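Local coordinates for nigritoxine (Vibrio nigripulchritudo, PDB 5M41), which acts as a protein toxin of a bacterial pathogen against crustaceans and insects, at residues Ser249-Leu254 with Gly358-Ala363. Residues are numbered along the deposited sequence; the frame is centred on the assembly and turned at random.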
loop_
_atom_site.group_PDB
_atom_site.type_symbol
_atom_site.label_atom_id
_atom_site.label_comp_id
_atom_site.label_asym_id
_atom_site.label_seq_id
_atom_site.Cartn_x
_atom_site.Cartn_y
_atom_site.Cartn_z
ATOM N N SER A 249 -7.165 10.485 -12.483
ATOM C CA SER A 249 -5.800 10.525 -11.944
ATOM C C SER A 249 -5.845 10.662 -10.416
ATOM O O SER A 249 -6.877 11.057 -9.852
ATOM C CB SER A 249 -4.974 11.653 -12.585
ATOM O OG SER A 249 -5.401 12.895 -12.082
ATOM N N PRO A 250 -4.747 10.304 -9.739
ATOM C CA PRO A 250 -4.791 10.268 -8.266
ATOM C C PRO A 250 -5.161 11.600 -7.581
ATOM O O PRO A 250 -5.867 11.562 -6.550
ATOM C CB PRO A 250 -3.377 9.837 -7.893
ATOM C CG PRO A 250 -2.960 8.975 -9.060
ATOM C CD PRO A 250 -3.522 9.670 -10.267
ATOM N N PHE A 251 -4.709 12.751 -8.124
ATOM C CA PHE A 251 -4.976 14.040 -7.462
ATOM C C PHE A 251 -5.893 14.912 -8.328
ATOM O O PHE A 251 -5.902 16.101 -8.176
ATOM C CB PHE A 251 -3.659 14.790 -7.070
ATOM C CG PHE A 251 -2.605 13.884 -6.424
ATOM C CD1 PHE A 251 -2.775 13.393 -5.118
ATOM C CD2 PHE A 251 -1.477 13.487 -7.140
ATOM C CE1 PHE A 251 -1.816 12.552 -4.533
ATOM C CE2 PHE A 251 -0.526 12.645 -6.558
ATOM C CZ PHE A 251 -0.698 12.187 -5.255
ATOM N N SER A 252 -6.647 14.308 -9.244
ATOM C CA SER A 252 -7.539 15.075 -10.133
ATOM C C SER A 252 -8.333 16.164 -9.400
ATOM O O SER A 252 -9.061 15.872 -8.446
ATOM C CB SER A 252 -8.534 14.126 -10.783
ATOM O OG SER A 252 -9.558 14.867 -11.412
ATOM N N HIS A 253 -8.223 17.406 -9.860
ATOM C CA HIS A 253 -8.926 18.512 -9.215
ATOM C C HIS A 253 -10.390 18.470 -9.556
ATOM O O HIS A 253 -11.260 18.718 -8.710
ATOM C CB HIS A 253 -8.255 19.849 -9.584
ATOM C CG HIS A 253 -6.868 19.996 -8.993
ATOM N ND1 HIS A 253 -6.643 20.593 -7.788
ATOM C CD2 HIS A 253 -5.630 19.532 -9.436
ATOM C CE1 HIS A 253 -5.324 20.529 -7.494
ATOM N NE2 HIS A 253 -4.703 19.895 -8.508
ATOM N N LEU A 254 -10.676 18.084 -10.788
ATOM C CA LEU A 254 -12.046 17.925 -11.220
ATOM C C LEU A 254 -12.726 16.732 -10.516
ATOM O O LEU A 254 -13.890 16.825 -10.122
ATOM C CB LEU A 254 -12.083 17.789 -12.740
ATOM C CG LEU A 254 -13.423 17.587 -13.437
ATOM C CD1 LEU A 254 -14.340 18.779 -13.124
ATOM C CD2 LEU A 254 -13.220 17.429 -14.937
ATOM N N GLY A 358 -9.401 7.864 -9.455
ATOM C CA GLY A 358 -8.137 7.335 -8.960
ATOM C C GLY A 358 -7.806 7.863 -7.563
ATOM O O GLY A 358 -8.606 8.566 -6.956
ATOM N N GLY A 359 -6.625 7.524 -7.048
ATOM C CA GLY A 359 -6.209 7.990 -5.745
ATOM C C GLY A 359 -5.035 7.225 -5.183
ATOM O O GLY A 359 -4.269 6.576 -5.918
ATOM N N ILE A 360 -4.880 7.330 -3.870
ATOM C CA ILE A 360 -3.791 6.661 -3.152
ATOM C C ILE A 360 -4.451 5.773 -2.121
ATOM O O ILE A 360 -5.319 6.230 -1.389
ATOM C CB ILE A 360 -2.840 7.678 -2.454
ATOM C CG1 ILE A 360 -2.335 8.744 -3.448
ATOM C CG2 ILE A 360 -1.662 6.965 -1.786
ATOM C CD1 ILE A 360 -1.504 8.211 -4.617
ATOM N N SER A 361 -4.077 4.498 -2.097
ATOM C CA SER A 361 -4.520 3.596 -1.035
ATOM C C SER A 361 -3.331 3.282 -0.157
ATOM O O SER A 361 -2.224 3.061 -0.650
ATOM C CB SER A 361 -5.075 2.297 -1.614
ATOM O OG SER A 361 -6.133 2.560 -2.524
ATOM N N ILE A 362 -3.556 3.237 1.138
ATOM C CA ILE A 362 -2.495 2.964 2.091
ATOM C C ILE A 362 -2.810 1.609 2.728
ATOM O O ILE A 362 -3.892 1.408 3.261
ATOM C CB ILE A 362 -2.367 4.107 3.137
ATOM C CG1 ILE A 362 -1.848 5.394 2.461
ATOM C CG2 ILE A 362 -1.414 3.704 4.269
ATOM C CD1 ILE A 362 -1.997 6.651 3.310
ATOM N N ALA A 363 -1.879 0.661 2.593
ATOM C CA ALA A 363 -2.018 -0.642 3.185
ATOM C C ALA A 363 -1.090 -0.693 4.391
ATOM O O ALA A 363 -0.294 0.222 4.574
ATOM C CB ALA A 363 -1.629 -1.725 2.175
HETATM O O HOH W 1 -9.553 10.703 -10.017
#
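A type I beta turn, Ser-249 to Ser-252, leads into helix 253-264 and sits against Gly-358 and Gly-359, where the chain enters strand 359-363; this strand belongs to an antiparallel sheet of the new toxin fold, in which it pairs with strand 366-370. The turn is closed by a weak Ser-252 N to Ser-249 O hydrogen bond. Ser-252 is the N-cap of the helix, its OG accepting a hydrogen bond from Ala-255 N in the first turn, while Ser-249 OG bonds to Ala-246 O.

Backbone packs directly on backbone where the two segments are closest, with Pro-250 CA 3.5 Å from Gly-359 N. Both glycines suit the site: Gly-358 projects no side chain toward the turn, so its backbone can lie close to Ser-249, and Gly-359 takes an extended conformation with a positive phi of 165° that suits glycine.

The apolar part is a small cluster of three side chains. Ile-360 has CG1 anti to its own carbonyl carbon (chi1 -53°), which brings that branch toward the turn. Its CD1 lies 4.1 Å from Pro-250 CB, and CG1 meets Phe-251 CE1 obliquely at 4.0 Å. Phe-251 CB points away from the strand, yet with CG beside the backbone N (chi1 -45°) the ring swings back over the proline, whose CB lies 4.1 Å above the ring plane, over its centre. Ile-388 of helix 386-396 touches both Phe-251 and Ile-360, and Ile-369 of the adjoining strand touches Pro-250 and Ile-360.

No direct hydrogen bond joins the segments; one water bridges them instead, accepting from Gly-358 N at 2.9 Å and donating to Ser-249 O at 2.7 Å, so that this carbonyl oxygen receives both the water and the weak turn-closing N-H of Ser-252.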